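Local coordinates for penicillin-binding protein PbpB (Mycobacterium tuberculosis, PDB 6KGV) that builds cross-linked peptidoglycan for the mycobacterial cell wall from lipid intermediates, its penicillin-sensitive transpeptidase domain joining the peptide subunits, at residues S269-V274 with T394-A399; M445-V450 with Q471-T476. All coordinates share one frame; numbering follows the deposited sequence.

Contact 1: residues S269-V274 with T394-A399. With AXL (2-{1-[2-amino-2-(4-hydroxy-phenyl)-acetylamino]-2-oxo-ethyl}-5,5-dimethyl-thiazolidine-4-carboxylic acid), chain F.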
ATOM      1  N   SER A 269      -4.798  -5.028 -12.202  1.00 44.41           N
ATOM      2  CA  SER A 269      -4.804  -6.444 -11.877  1.00 40.51           C
ATOM      3  C   SER A 269      -4.448  -6.762 -10.433  1.00 40.00           C
ATOM      4  O   SER A 269      -4.694  -7.894 -10.006  1.00 44.20           O
ATOM      5  CB  SER A 269      -3.848  -7.179 -12.804  1.00 39.75           C
ATOM      6  OG  SER A 269      -4.400  -7.199 -14.084  1.00 43.25           O
ATOM      7  N   VAL A 270      -3.884  -5.827  -9.660  1.00 45.79           N
ATOM      8  CA  VAL A 270      -3.687  -6.162  -8.252  1.00 42.51           C
ATOM      9  C   VAL A 270      -5.018  -6.306  -7.541  1.00 40.64           C
ATOM     10  O   VAL A 270      -5.081  -6.918  -6.474  1.00 39.26           O
ATOM     11  CB  VAL A 270      -2.822  -5.144  -7.503  1.00 39.72           C
ATOM     12  CG1 VAL A 270      -1.394  -5.250  -7.979  1.00 47.11           C
ATOM     13  CG2 VAL A 270      -3.383  -3.736  -7.691  1.00 51.39           C
ATOM     14  N   ASN A 271      -6.090  -5.759  -8.106  1.00 39.04           N
ATOM     15  CA  ASN A 271      -7.406  -6.010  -7.549  1.00 36.80           C
ATOM     16  C   ASN A 271      -7.820  -7.474  -7.653  1.00 40.27           C
ATOM     17  O   ASN A 271      -8.775  -7.878  -6.991  1.00 42.40           O
ATOM     18  CB  ASN A 271      -8.429  -5.134  -8.263  1.00 36.33           C
ATOM     19  CG  ASN A 271      -9.609  -4.808  -7.394  1.00 42.64           C
ATOM     20  OD1 ASN A 271      -9.444  -4.418  -6.239  1.00 44.78           O
ATOM     21  ND2 ASN A 271     -10.819  -4.971  -7.937  1.00 44.65           N
ATOM     22  N   LYS A 272      -7.145  -8.281  -8.470  1.00 42.49           N
ATOM     23  CA  LYS A 272      -7.625  -9.634  -8.694  1.00 42.34           C
ATOM     24  C   LYS A 272      -7.571 -10.488  -7.438  1.00 38.90           C
ATOM     25  O   LYS A 272      -8.129 -11.587  -7.444  1.00 42.28           O
ATOM     26  CB  LYS A 272      -6.837 -10.288  -9.831  1.00 36.62           C
ATOM     27  CG  LYS A 272      -7.154  -9.695 -11.210  1.00 42.10           C
ATOM     28  CD  LYS A 272      -6.308 -10.349 -12.313  1.00 44.57           C
ATOM     29  CE  LYS A 272      -6.683  -9.843 -13.719  1.00 42.72           C
ATOM     30  NZ  LYS A 272      -5.690 -10.255 -14.768  1.00 40.13           N
ATOM     31  N   ILE A 273      -6.924 -10.006  -6.374  1.00 38.57           N
ATOM     32  CA  ILE A 273      -6.991 -10.661  -5.079  1.00 37.25           C
ATOM     33  C   ILE A 273      -8.438 -10.796  -4.605  1.00 43.09           C
ATOM     34  O   ILE A 273      -8.784 -11.746  -3.892  1.00 39.23           O
ATOM     35  CB  ILE A 273      -6.134  -9.885  -4.060  1.00 40.01           C
ATOM     36  CG1 ILE A 273      -5.943 -10.714  -2.787  1.00 39.78           C
ATOM     37  CG2 ILE A 273      -6.778  -8.522  -3.716  1.00 41.82           C
ATOM     38  CD1 ILE A 273      -5.367  -9.919  -1.622  1.00 42.64           C
ATOM     39  N   VAL A 274      -9.308  -9.858  -4.974  1.00 40.13           N
ATOM     40  CA  VAL A 274     -10.695  -9.953  -4.533  1.00 50.07           C
ATOM     41  C   VAL A 274     -11.375 -11.147  -5.194  1.00 44.73           C
ATOM     42  O   VAL A 274     -11.944 -12.011  -4.517  1.00 41.98           O
ATOM     43  CB  VAL A 274     -11.441  -8.635  -4.803  1.00 44.57           C
ATOM     44  CG1 VAL A 274     -12.886  -8.712  -4.309  1.00 38.69           C
ATOM     45  CG2 VAL A 274     -10.714  -7.501  -4.107  1.00 43.94           C
ATOM     46  N   THR A 394      -2.509  -1.961  -0.105  1.00 39.71           N
ATOM     47  CA  THR A 394      -1.693  -2.764   0.798  1.00 39.49           C
ATOM     48  C   THR A 394      -2.546  -3.402   1.892  1.00 40.52           C
ATOM     49  O   THR A 394      -2.300  -4.544   2.298  1.00 39.63           O
ATOM     50  CB  THR A 394      -0.587  -1.893   1.392  1.00 36.49           C
ATOM     51  OG1 THR A 394       0.042  -1.170   0.334  1.00 40.72           O
ATOM     52  CG2 THR A 394       0.467  -2.725   2.074  1.00 38.64           C
ATOM     53  N   GLY A 395      -3.567  -2.685   2.369  1.00 44.11           N
ATOM     54  CA  GLY A 395      -4.415  -3.216   3.424  1.00 38.94           C
ATOM     55  C   GLY A 395      -5.188  -4.445   2.995  1.00 44.22           C
ATOM     56  O   GLY A 395      -5.441  -5.337   3.813  1.00 48.48           O
ATOM     57  N   MET A 396      -5.554  -4.525   1.709  1.00 41.96           N
ATOM     58  CA  MET A 396      -6.234  -5.711   1.202  1.00 38.49           C
ATOM     59  C   MET A 396      -5.362  -6.942   1.346  1.00 46.92           C
ATOM     60  O   MET A 396      -5.848  -8.024   1.701  1.00 39.74           O
ATOM     61  CB  MET A 396      -6.608  -5.531  -0.267  1.00 42.96           C
ATOM     62  CG  MET A 396      -7.934  -4.850  -0.501  1.00 43.95           C
ATOM     63  SD  MET A 396      -8.535  -5.264  -2.134  1.00 48.14           S
ATOM     64  CE  MET A 396      -7.253  -4.603  -3.227  1.00 42.41           C
ATOM     65  N   TYR A 397      -4.071  -6.801   1.037  1.00 41.04           N
ATOM     66  CA  TYR A 397      -3.163  -7.934   1.088  1.00 43.56           C
ATOM     67  C   TYR A 397      -2.813  -8.277   2.525  1.00 43.53           C
ATOM     68  O   TYR A 397      -2.532  -9.441   2.834  1.00 37.99           O
ATOM     69  CB  TYR A 397      -1.927  -7.635   0.230  1.00 32.94           C
ATOM     70  CG  TYR A 397      -2.241  -7.814  -1.238  1.00 39.01           C
ATOM     71  CD1 TYR A 397      -3.000  -6.878  -1.926  1.00 38.81           C
ATOM     72  CD2 TYR A 397      -1.821  -8.953  -1.927  1.00 42.82           C
ATOM     73  CE1 TYR A 397      -3.314  -7.056  -3.261  1.00 39.40           C
ATOM     74  CE2 TYR A 397      -2.128  -9.139  -3.257  1.00 39.32           C
ATOM     75  CZ  TYR A 397      -2.879  -8.194  -3.918  1.00 42.82           C
ATOM     76  OH  TYR A 397      -3.191  -8.366  -5.251  1.00 41.34           O
ATOM     77  N   GLN A 398      -2.865  -7.284   3.417  1.00 40.53           N
ATOM     78  CA  GLN A 398      -2.718  -7.553   4.840  1.00 39.50           C
ATOM     79  C   GLN A 398      -3.796  -8.508   5.335  1.00 40.99           C
ATOM     80  O   GLN A 398      -3.521  -9.364   6.180  1.00 42.16           O
ATOM     81  CB  GLN A 398      -2.764  -6.244   5.624  1.00 44.46           C
ATOM     82  CG  GLN A 398      -2.564  -6.410   7.141  1.00 41.49           C
ATOM     83  CD  GLN A 398      -3.829  -6.843   7.851  1.00 41.47           C
ATOM     84  OE1 GLN A 398      -4.938  -6.541   7.414  1.00 43.97           O
ATOM     85  NE2 GLN A 398      -3.667  -7.592   8.921  1.00 40.30           N
ATOM     86  N   ALA A 399      -5.032  -8.371   4.832  1.00 37.81           N
ATOM     87  CA  ALA A 399      -6.106  -9.270   5.254  1.00 42.08           C
ATOM     88  C   ALA A 399      -5.749 -10.718   4.956  1.00 47.29           C
ATOM     89  O   ALA A 399      -5.873 -11.592   5.823  1.00 44.39           O
ATOM     90  CB  ALA A 399      -7.423  -8.905   4.567  1.00 40.98           C
TER
HETATM   91  C1  AXL F 705      -4.179  -6.223 -14.981  1.00 58.42           C
HETATM   92  O1  AXL F 705      -3.515  -5.262 -14.592  1.00 57.05           O
HETATM   93  C2  AXL F 705      -4.264  -6.599 -16.456  1.00 50.41           C
HETATM   94  C3  AXL F 705      -3.290  -7.757 -16.621  1.00 49.68           C
HETATM   95  S4  AXL F 705      -2.471  -7.786 -18.189  1.00 56.11           S
HETATM   96  C5  AXL F 705      -0.818  -7.614 -17.564  1.00 53.73           C
HETATM   97  C51 AXL F 705      -0.139  -8.984 -17.536  1.00 49.78           C
HETATM   98  C52 AXL F 705       0.008  -6.648 -18.428  1.00 45.93           C
HETATM   99  C6  AXL F 705      -0.998  -7.033 -16.160  1.00 48.63           C
HETATM  100  C61 AXL F 705       0.135  -7.333 -15.232  1.00 53.36           C
HETATM  101  O62 AXL F 705       1.192  -6.677 -15.348  1.00 62.65           O
HETATM  102  O63 AXL F 705      -0.031  -8.225 -14.370  1.00 55.96           O
HETATM  103  N7  AXL F 705      -2.239  -7.556 -15.652  1.00 51.92           N
HETATM  104  N8  AXL F 705      -3.934  -5.498 -17.350  1.00 56.86           N
HETATM  105  C9  AXL F 705      -4.760  -5.044 -18.311  1.00 61.51           C
HETATM  106  O91 AXL F 705      -5.788  -5.617 -18.636  1.00 55.47           O
HETATM  107  C10 AXL F 705      -4.387  -3.746 -19.001  1.00 60.61           C
HETATM  108  N11 AXL F 705      -5.493  -3.230 -19.788  1.00 58.15           N
HETATM  109  C12 AXL F 705      -3.220  -3.917 -19.892  1.00 51.13           C
HETATM  110  C13 AXL F 705      -2.053  -3.243 -19.590  1.00 55.57           C
HETATM  111  C14 AXL F 705      -0.924  -3.366 -20.397  1.00 56.19           C
HETATM  112  C15 AXL F 705      -0.975  -4.175 -21.524  1.00 62.12           C
HETATM  113  C16 AXL F 705      -2.149  -4.860 -21.836  1.00 57.43           C
HETATM  114  C17 AXL F 705      -3.276  -4.726 -21.025  1.00 57.04           C
HETATM  115  O18 AXL F 705       0.129  -4.290 -22.308  1.00 60.43           O
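Ile273 reaches Tyr397 because its CG1 lies anti to the backbone N (chi1 -168°) and the chain then runs on extended to CD1, while Tyr397 holds CG anti to its carbonyl carbon. The isoleucine chain and the tyrosine ring run antiparallel, one lying along the other, and Ile273 CD1 comes to rest 3.5 Å from the centroid of the Tyr397 ring, almost on its normal: a CH-pi contact over the centre of one face. At the ring's edge, Tyr397 OH donates to Val270 O at 2.7 Å, in the carbonyl plane and on a lone pair. This bond holds the hydroxyl end, while the methyl over the face limits turning of the ring. Next to it, Met396 bends at chi3, bringing SD to 3.7 Å from Val274 CG2 and CE alongside Ile273 CG2. Asn271 OD1 is buried against that CE without a polar partner, while ND2 donates to Leu380 O.

The segment gripped here is consistent with the SxxK motif of penicillin-binding enzymes. Ser269 OG is bonded covalently to C1 of the opened amoxicillin, the acyl-ester state, and Ser269 N donates to its O1 at 2.7 Å. Lys272 NZ bonds to Ser324 OG and Asn326 OD1, and only weakly to Ser269 OG. Segment 269-274, the 3-10 turn leading into helix 272-281, lies between helices 390-401 and 326-347, while Lys475 of strand 473-483 touches Ser269, Lys272 and Tyr397.

Contact 2: residues M445-V450 with Q471-T476. With AXL (2-{1-[2-amino-2-(4-hydroxy-phenyl)-acetylamino]-2-oxo-ethyl}-5,5-dimethyl-thiazolidine-4-carboxylic acid), chain F.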
ATOM      1  N   MET A 445      -1.261 -19.716  -3.721  1.00 42.14           N
ATOM      2  CA  MET A 445      -1.536 -19.568  -5.142  1.00 44.74           C
ATOM      3  C   MET A 445      -0.811 -18.353  -5.730  1.00 43.70           C
ATOM      4  O   MET A 445      -0.253 -18.431  -6.830  1.00 49.15           O
ATOM      5  CB  MET A 445      -3.059 -19.503  -5.321  1.00 43.39           C
ATOM      6  CG  MET A 445      -3.575 -19.548  -6.727  1.00 53.62           C
ATOM      7  SD  MET A 445      -5.387 -19.779  -6.769  1.00 54.09           S
ATOM      8  CE  MET A 445      -5.901 -19.055  -5.228  1.00 48.99           C
ATOM      9  N   LEU A 446      -0.747 -17.241  -4.989  1.00 42.46           N
ATOM     10  CA  LEU A 446      -0.019 -16.067  -5.462  1.00 41.51           C
ATOM     11  C   LEU A 446       1.496 -16.267  -5.499  1.00 45.27           C
ATOM     12  O   LEU A 446       2.183 -15.450  -6.129  1.00 40.84           O
ATOM     13  CB  LEU A 446      -0.367 -14.843  -4.604  1.00 45.13           C
ATOM     14  CG  LEU A 446      -1.809 -14.354  -4.814  1.00 45.65           C
ATOM     15  CD1 LEU A 446      -2.105 -13.108  -3.994  1.00 38.18           C
ATOM     16  CD2 LEU A 446      -2.090 -14.100  -6.306  1.00 38.59           C
ATOM     17  N   ARG A 447       2.034 -17.335  -4.886  1.00 42.88           N
ATOM     18  CA  ARG A 447       3.439 -17.684  -5.127  1.00 43.60           C
ATOM     19  C   ARG A 447       3.719 -17.885  -6.608  1.00 42.66           C
ATOM     20  O   ARG A 447       4.860 -17.714  -7.048  1.00 46.31           O
ATOM     21  CB  ARG A 447       3.848 -18.949  -4.362  1.00 42.62           C
ATOM     22  CG  ARG A 447       3.900 -18.760  -2.853  1.00 45.87           C
ATOM     23  CD  ARG A 447       4.199 -20.062  -2.151  1.00 50.75           C
ATOM     24  NE  ARG A 447       5.480 -20.631  -2.552  1.00 52.24           N
ATOM     25  CZ  ARG A 447       5.848 -21.886  -2.280  1.00 59.22           C
ATOM     26  NH1 ARG A 447       5.036 -22.696  -1.605  1.00 50.52           N
ATOM     27  NH2 ARG A 447       7.028 -22.332  -2.675  1.00 51.90           N
ATOM     28  N   ALA A 448       2.696 -18.237  -7.393  1.00 38.98           N
ATOM     29  CA  ALA A 448       2.928 -18.501  -8.808  1.00 42.19           C
ATOM     30  C   ALA A 448       3.263 -17.222  -9.576  1.00 41.82           C
ATOM     31  O   ALA A 448       3.921 -17.287 -10.623  1.00 39.50           O
ATOM     32  CB  ALA A 448       1.710 -19.192  -9.417  1.00 39.36           C
ATOM     33  N   VAL A 449       2.824 -16.062  -9.075  1.00 39.31           N
ATOM     34  CA  VAL A 449       3.134 -14.789  -9.724  1.00 39.39           C
ATOM     35  C   VAL A 449       4.645 -14.585  -9.814  1.00 42.85           C
ATOM     36  O   VAL A 449       5.156 -14.049 -10.804  1.00 44.21           O
ATOM     37  CB  VAL A 449       2.442 -13.623  -8.981  1.00 39.22           C
ATOM     38  CG1 VAL A 449       2.945 -12.280  -9.487  1.00 41.23           C
ATOM     39  CG2 VAL A 449       0.917 -13.697  -9.143  1.00 32.19           C
ATOM     40  N   VAL A 450       5.390 -15.040  -8.803  1.00 44.78           N
ATOM     41  CA  VAL A 450       6.836 -14.832  -8.768  1.00 40.29           C
ATOM     42  C   VAL A 450       7.603 -16.079  -9.188  1.00 54.02           C
ATOM     43  O   VAL A 450       8.830 -16.118  -9.061  1.00 54.67           O
ATOM     44  CB  VAL A 450       7.302 -14.363  -7.379  1.00 48.35           C
ATOM     45  CG1 VAL A 450       6.544 -13.124  -6.953  1.00 49.08           C
ATOM     46  CG2 VAL A 450       7.125 -15.487  -6.350  1.00 45.79           C
ATOM     47  N   GLN A 471       9.196 -18.094   0.515  1.00 44.59           N
ATOM     48  CA  GLN A 471       7.890 -18.253  -0.139  1.00 44.97           C
ATOM     49  C   GLN A 471       7.231 -16.887  -0.357  1.00 49.82           C
ATOM     50  O   GLN A 471       6.203 -16.548   0.239  1.00 52.56           O
ATOM     51  CB  GLN A 471       6.989 -19.155   0.696  1.00 51.10           C
ATOM     52  CG  GLN A 471       7.452 -20.587   0.808  1.00 45.59           C
ATOM     53  CD  GLN A 471       6.389 -21.497   1.416  1.00 56.63           C
ATOM     54  OE1 GLN A 471       5.185 -21.230   1.330  1.00 54.74           O
ATOM     55  NE2 GLN A 471       6.837 -22.580   2.030  1.00 48.70           N
ATOM     56  N   MET A 472       7.851 -16.085  -1.222  1.00 46.57           N
ATOM     57  CA  MET A 472       7.257 -14.809  -1.608  1.00 43.41           C
ATOM     58  C   MET A 472       5.975 -15.046  -2.404  1.00 48.41           C
ATOM     59  O   MET A 472       5.868 -15.999  -3.183  1.00 46.57           O
ATOM     60  CB  MET A 472       8.243 -13.988  -2.434  1.00 42.66           C
ATOM     61  CG  MET A 472       9.500 -13.532  -1.657  1.00 41.82           C
ATOM     62  SD  MET A 472       9.108 -12.713  -0.088  1.00 44.98           S
ATOM     63  CE  MET A 472      10.758 -12.467   0.593  1.00 39.21           C
ATOM     64  N   ALA A 473       4.990 -14.184  -2.185  1.00 45.00           N
ATOM     65  CA  ALA A 473       3.704 -14.247  -2.868  1.00 43.24           C
ATOM     66  C   ALA A 473       3.250 -12.824  -3.136  1.00 44.12           C
ATOM     67  O   ALA A 473       3.398 -11.956  -2.277  1.00 46.07           O
ATOM     68  CB  ALA A 473       2.648 -14.986  -2.034  1.00 37.91           C
ATOM     69  N   GLY A 474       2.701 -12.588  -4.318  1.00 46.28           N
ATOM     70  CA  GLY A 474       2.335 -11.236  -4.672  1.00 42.90           C
ATOM     71  C   GLY A 474       1.501 -11.213  -5.928  1.00 48.38           C
ATOM     72  O   GLY A 474       1.080 -12.253  -6.434  1.00 43.00           O
ATOM     73  N   LYS A 475       1.240 -10.000  -6.412  1.00 43.14           N
ATOM     74  CA  LYS A 475       0.464  -9.817  -7.631  1.00 39.43           C
ATOM     75  C   LYS A 475       0.935  -8.528  -8.293  1.00 44.61           C
ATOM     76  O   LYS A 475       1.113  -7.510  -7.610  1.00 39.17           O
ATOM     77  CB  LYS A 475      -1.046  -9.766  -7.339  1.00 37.45           C
ATOM     78  CG  LYS A 475      -1.931  -9.577  -8.567  1.00 35.10           C
ATOM     79  CD  LYS A 475      -1.935 -10.863  -9.436  1.00 37.25           C
ATOM     80  CE  LYS A 475      -2.652 -10.666 -10.768  1.00 36.94           C
ATOM     81  NZ  LYS A 475      -1.791  -9.930 -11.750  1.00 39.02           N
ATOM     82  N   THR A 476       1.171  -8.599  -9.609  1.00 40.68           N
ATOM     83  CA  THR A 476       1.493  -7.453 -10.451  1.00 43.97           C
ATOM     84  C   THR A 476       0.215  -6.720 -10.862  1.00 42.62           C
ATOM     85  O   THR A 476      -0.885  -7.291 -10.863  1.00 43.23           O
ATOM     86  CB  THR A 476       2.244  -7.905 -11.712  1.00 46.35           C
ATOM     87  OG1 THR A 476       1.554  -9.021 -12.298  1.00 40.28           O
ATOM     88  CG2 THR A 476       3.710  -8.305 -11.401  1.00 36.36           C
TER
HETATM   89  C1  AXL F 705      -4.179  -6.223 -14.981  1.00 58.42           C
HETATM   90  O1  AXL F 705      -3.515  -5.262 -14.592  1.00 57.05           O
HETATM   91  C2  AXL F 705      -4.264  -6.599 -16.456  1.00 50.41           C
HETATM   92  C3  AXL F 705      -3.290  -7.757 -16.621  1.00 49.68           C
HETATM   93  S4  AXL F 705      -2.471  -7.786 -18.189  1.00 56.11           S
HETATM   94  C5  AXL F 705      -0.818  -7.614 -17.564  1.00 53.73           C
HETATM   95  C51 AXL F 705      -0.139  -8.984 -17.536  1.00 49.78           C
HETATM   96  C52 AXL F 705       0.008  -6.648 -18.428  1.00 45.93           C
HETATM   97  C6  AXL F 705      -0.998  -7.033 -16.160  1.00 48.63           C
HETATM   98  C61 AXL F 705       0.135  -7.333 -15.232  1.00 53.36           C
HETATM   99  O62 AXL F 705       1.192  -6.677 -15.348  1.00 62.65           O
HETATM  100  O63 AXL F 705      -0.031  -8.225 -14.370  1.00 55.96           O
HETATM  101  N7  AXL F 705      -2.239  -7.556 -15.652  1.00 51.92           N
HETATM  102  N8  AXL F 705      -3.934  -5.498 -17.350  1.00 56.86           N
HETATM  103  C9  AXL F 705      -4.760  -5.044 -18.311  1.00 61.51           C
HETATM  104  O91 AXL F 705      -5.788  -5.617 -18.636  1.00 55.47           O
HETATM  105  C10 AXL F 705      -4.387  -3.746 -19.001  1.00 60.61           C
HETATM  106  N11 AXL F 705      -5.493  -3.230 -19.788  1.00 58.15           N
HETATM  107  C12 AXL F 705      -3.220  -3.917 -19.892  1.00 51.13           C
HETATM  108  C13 AXL F 705      -2.053  -3.243 -19.590  1.00 55.57           C
HETATM  109  C14 AXL F 705      -0.924  -3.366 -20.397  1.00 56.19           C
HETATM  110  C15 AXL F 705      -0.975  -4.175 -21.524  1.00 62.12           C
HETATM  111  C16 AXL F 705      -2.149  -4.860 -21.836  1.00 57.43           C
HETATM  112  C17 AXL F 705      -3.276  -4.726 -21.025  1.00 57.04           C
HETATM  113  O18 AXL F 705       0.129  -4.290 -22.308  1.00 60.43           O
HETATM  114  O   HOH W   1       7.145 -18.451  -3.817  1.00 42.28           O
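Residues 445-450, following from helix 436-446, meet the start of strand 473-483 so closely that the CA atoms of Arg447 and Ala473 lie 4.1 Å apart, and Gly474 N makes a weak bond of 3.4 Å to Leu446 O. The strand belongs to the antiparallel sheet of the transpeptidase domain and carries Lys475 and Thr476, consistent with the KTG-type motif of the family. Leu446 CB and both methyls of Val449 gather round Gly474 O, with Val449 CG2 only 3.1 Å from it. Val449 CG2 also reaches CD of the Lys475 side chain, which runs nearly perpendicular to the valine.

At the other end, Arg447 bends at chi3 (60°) and lays its guanidinium over the Gln471 side chain, whose CG sits 3.7 Å from the plane, over its centre. The Gln471 amide stacks 23° from parallel, although the polar ends of both residues bond to Gln444 rather than to each other. A water lies in the guanidinium plane, accepting from Arg447 NE at 3.0 Å and donating to Met472 O at 2.8 Å, which ties this partly exposed edge together.

Toward the active site, bends at chi2 and chi4 curl Lys475 back so that NZ, whose main partner is Ser324 OG, also donates to Thr476 O at 2.9 Å. Thr476 OG1, which also bonds to Thr461 OG1, donates to the ligand carboxylate at O63 over 2.7 Å.

In the fold
Contacts 1 and 2 both meet the bound ligand, at neighbouring parts of the molecule, but they are built differently. Contact 1 is wholly buried: a 3-10 turn and the helix start after it lie against helix 390-401, relying on apolar packing with a single hydrogen bond across it. Contact 2 joins the chain leaving helix 436-446 to a sheet strand; it is buried near the active site but partly exposed at Arg447, Val450 and Gln471, and there a stack and a bridging water enter. The two touch directly: Tyr397 OH packs against Lys475 CB at 3.3 Å, and Val270 CG1 against Lys475 O, so strand 473-483 lies against both segments of contact 1.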